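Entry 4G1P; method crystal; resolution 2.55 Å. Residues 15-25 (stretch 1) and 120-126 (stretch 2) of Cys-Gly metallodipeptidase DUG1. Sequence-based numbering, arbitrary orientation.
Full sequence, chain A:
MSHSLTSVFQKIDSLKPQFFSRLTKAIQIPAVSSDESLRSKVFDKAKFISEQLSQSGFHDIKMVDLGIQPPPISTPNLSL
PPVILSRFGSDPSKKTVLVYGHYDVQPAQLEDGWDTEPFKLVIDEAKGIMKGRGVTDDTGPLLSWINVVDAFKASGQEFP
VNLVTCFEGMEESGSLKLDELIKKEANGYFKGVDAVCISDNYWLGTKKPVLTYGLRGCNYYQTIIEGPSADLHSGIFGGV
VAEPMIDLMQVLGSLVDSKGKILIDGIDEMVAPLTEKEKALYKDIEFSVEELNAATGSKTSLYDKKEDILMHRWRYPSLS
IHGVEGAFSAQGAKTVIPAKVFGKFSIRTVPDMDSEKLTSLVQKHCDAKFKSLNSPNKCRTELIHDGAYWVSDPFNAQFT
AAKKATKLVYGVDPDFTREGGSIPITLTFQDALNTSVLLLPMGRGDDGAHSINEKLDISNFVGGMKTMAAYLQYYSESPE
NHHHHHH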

# COMPACT_ATOMS: atom_id res chain seq x y z
N LEU A 15 5.84 20.72 39.24
CA LEU A 15 5.28 21.30 38.04
C LEU A 15 4.79 20.24 37.05
O LEU A 15 4.34 20.57 35.95
N LYS A 16 4.86 18.97 37.43
CA LYS A 16 4.35 17.89 36.59
C LYS A 16 2.94 18.12 36.04
O LYS A 16 2.66 17.74 34.89
N PRO A 17 2.05 18.73 36.84
CA PRO A 17 0.74 19.03 36.25
C PRO A 17 0.78 19.99 35.05
O PRO A 17 0.05 19.75 34.08
N GLN A 18 1.58 21.05 35.11
CA GLN A 18 1.60 21.95 33.96
C GLN A 18 2.40 21.34 32.82
O GLN A 18 2.05 21.53 31.65
N PHE A 19 3.43 20.57 33.15
CA PHE A 19 4.21 19.90 32.12
C PHE A 19 3.33 18.92 31.34
O PHE A 19 3.41 18.85 30.12
N PHE A 20 2.51 18.17 32.07
CA PHE A 20 1.60 17.19 31.49
C PHE A 20 0.63 17.92 30.59
O PHE A 20 0.34 17.50 29.47
N SER A 21 0.11 19.02 31.10
CA SER A 21 -0.87 19.78 30.37
C SER A 21 -0.26 20.29 29.07
O SER A 21 -0.84 20.14 27.99
N ARG A 22 0.91 20.90 29.18
CA ARG A 22 1.60 21.41 28.01
C ARG A 22 1.83 20.28 27.00
O ARG A 22 1.60 20.46 25.81
N LEU A 23 2.25 19.12 27.49
CA LEU A 23 2.57 18.01 26.61
C LEU A 23 1.30 17.44 25.96
O LEU A 23 1.34 16.93 24.84
N THR A 24 0.17 17.55 26.63
CA THR A 24 -1.07 17.03 26.07
C THR A 24 -1.51 17.85 24.87
O THR A 24 -1.92 17.29 23.86
N LYS A 25 -1.44 19.17 25.00
CA LYS A 25 -1.87 20.07 23.94
C LYS A 25 -1.05 19.86 22.69
O LYS A 25 -1.59 19.76 21.58
N LYS A 120 -4.50 11.36 21.01
CA LYS A 120 -5.02 11.72 22.32
C LYS A 120 -4.00 11.19 23.31
O LYS A 120 -3.89 9.99 23.49
N LEU A 121 -3.25 12.08 23.93
CA LEU A 121 -2.22 11.65 24.87
C LEU A 121 -2.85 11.04 26.13
O LEU A 121 -3.50 11.72 26.90
N VAL A 122 -2.63 9.74 26.33
CA VAL A 122 -3.11 9.09 27.53
C VAL A 122 -2.00 9.02 28.56
O VAL A 122 -0.95 8.41 28.31
N ILE A 123 -2.23 9.64 29.72
CA ILE A 123 -1.24 9.69 30.78
C ILE A 123 -1.67 8.81 31.95
O ILE A 123 -2.67 9.09 32.59
N ASP A 124 -0.93 7.75 32.23
CA ASP A 124 -1.28 6.85 33.31
C ASP A 124 -0.20 6.90 34.39
O ASP A 124 0.82 6.21 34.28
N GLU A 125 -0.45 7.68 35.43
CA GLU A 125 0.50 7.85 36.53
C GLU A 125 0.62 6.59 37.38
O GLU A 125 1.60 6.42 38.11
N ALA A 126 -0.35 5.70 37.29
CA ALA A 126 -0.28 4.44 38.02
C ALA A 126 0.72 3.48 37.38
O ALA A 126 1.54 2.88 38.07

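This is a small, mainly apolar contact in which one side of a helix rests against alternate residues of an extended segment, with no direct hydrogen bond between them and 313 Å² buried in all. The helix begins at Lys16 and offers Lys16, Phe20, Leu23 and Thr24, a spacing of three or four residues that gathers them on one side. From the other stretch Leu121, Ile123 and Glu125 point toward the helix, whereas Val122, between the first two, points away, as the alternation of a strand requires.

Phe20 lies at the centre. Its CA-to-CB bond runs sideways, but chi1 of -79° (m) brings the ring nearer the strand. Ile123, m at chi1 and t at chi2, fits this flat surface with both branches: CG2 sits over one ring face, 4.3 Å from the centroid and almost on the ring normal in a CH-pi contact, while CD1 comes within 3.6 Å of Phe20 CD1. At the ring edge, Glu125 OE2 lies 3.6 Å from Phe20 CE2, a sensible place for a carboxylate because the rim of an aromatic ring is slightly positive. The same OE2 is 4.1 Å from Lys16 NZ; the opposite charges attract, but the separation is too long for a salt bridge.

Leu121, t at chi1 and p at chi2, extends CD2 to 4.0 Å from Leu23 CG and 3.6 Å from Thr24 OG1. Leu23 shares the t, p rotamer and adds a buried apolar surface. Thr24, in the m rotamer, can face these aliphatic groups because its OG1 donates a hydrogen bond to Phe20 O (2.8 Å), one turn back. Where the backbones come close, a water accepts from Leu121 N, 2.5 Å from its oxygen, a short distance, and that oxygen also lies 3.2 Å from Thr24 O, within hydrogen-bonding reach.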

# COMPACT_ATOMS: atom_id res chain seq x y z
CB LEU A 15 6.30 22.22 37.39
CG LEU A 15 6.67 23.52 38.10
CD1 LEU A 15 7.60 24.34 37.22
CD2 LEU A 15 5.43 24.31 38.46
CB LYS A 16 4.44 16.53 37.29
CG LYS A 16 5.88 16.00 37.38
CD LYS A 16 6.00 14.90 38.41
CE LYS A 16 4.95 13.82 38.20
NZ LYS A 16 5.12 12.71 39.18
CB PRO A 17 -0.03 19.63 37.41
CG PRO A 17 0.54 18.95 38.59
CD PRO A 17 2.00 18.81 38.31
CB GLN A 18 2.03 23.40 34.27
CG GLN A 18 2.69 23.70 35.61
CD GLN A 18 1.71 23.70 36.78
OE1 GLN A 18 1.64 22.74 37.55
NE2 GLN A 18 0.95 24.78 36.91
CB PHE A 19 5.42 19.15 32.71
CG PHE A 19 6.42 20.04 33.40
CD1 PHE A 19 6.47 21.40 33.13
CD2 PHE A 19 7.31 19.51 34.30
CE1 PHE A 19 7.37 22.21 33.77
CE2 PHE A 19 8.22 20.32 34.93
CZ PHE A 19 8.26 21.67 34.66
CB PHE A 20 0.81 16.47 32.58
CG PHE A 20 1.58 15.39 33.29
CD1 PHE A 20 2.60 14.71 32.66
CD2 PHE A 20 1.25 15.04 34.60
CE1 PHE A 20 3.30 13.70 33.34
CE2 PHE A 20 1.94 14.03 35.28
CZ PHE A 20 2.96 13.37 34.66
CB SER A 21 -1.36 20.93 31.24
OG SER A 21 -2.30 21.71 30.52
CB ARG A 22 2.92 22.04 28.43
CG ARG A 22 3.87 22.25 27.28
CD ARG A 22 5.19 22.83 27.77
NE ARG A 22 5.07 24.25 28.08
CZ ARG A 22 5.81 24.89 28.97
NH1 ARG A 22 6.75 24.25 29.66
NH2 ARG A 22 5.62 26.18 29.17
CB LEU A 23 3.33 16.94 27.38
CG LEU A 23 3.75 15.69 26.60
CD1 LEU A 23 4.64 16.07 25.44
CD2 LEU A 23 4.45 14.72 27.52
CB THR A 24 -2.21 17.02 27.10
OG1 THR A 24 -1.83 16.24 28.24
CG2 THR A 24 -3.46 16.45 26.48
CB LYS A 25 -1.76 21.53 24.37
CG LYS A 25 -2.85 21.97 25.32
CD LYS A 25 -2.47 23.26 26.05
CE LYS A 25 -3.52 23.63 27.07
NZ LYS A 25 -4.16 22.39 27.60
CB LYS A 120 -6.39 11.10 22.58
CG LYS A 120 -7.47 11.48 21.57
CD LYS A 120 -7.67 13.00 21.46
CE LYS A 120 -8.65 13.52 22.51
NZ LYS A 120 -8.61 15.01 22.64
CB LEU A 121 -1.33 12.83 25.27
CG LEU A 121 -0.24 12.42 26.26
CD1 LEU A 121 0.86 11.66 25.51
CD2 LEU A 121 0.32 13.61 27.02
CB VAL A 122 -3.55 7.65 27.24
CG1 VAL A 122 -3.76 6.87 28.55
CG2 VAL A 122 -4.80 7.65 26.38
CB ILE A 123 -1.06 11.13 31.32
CG1 ILE A 123 -0.56 12.05 30.21
CG2 ILE A 123 -0.14 11.15 32.54
CD1 ILE A 123 -0.13 13.41 30.68
CB ASP A 124 -1.43 5.42 32.78
CG ASP A 124 -1.84 4.42 33.86
OD1 ASP A 124 -1.89 4.78 35.06
OD2 ASP A 124 -2.11 3.25 33.50
CB GLU A 125 0.12 9.07 37.39
CG GLU A 125 0.33 10.39 36.68
CD GLU A 125 0.15 11.59 37.58
OE1 GLU A 125 -0.99 12.10 37.69
OE2 GLU A 125 1.15 12.06 38.18
CB ALA A 126 -1.64 3.81 38.14
O HOH W 1 -3.58 14.57 23.51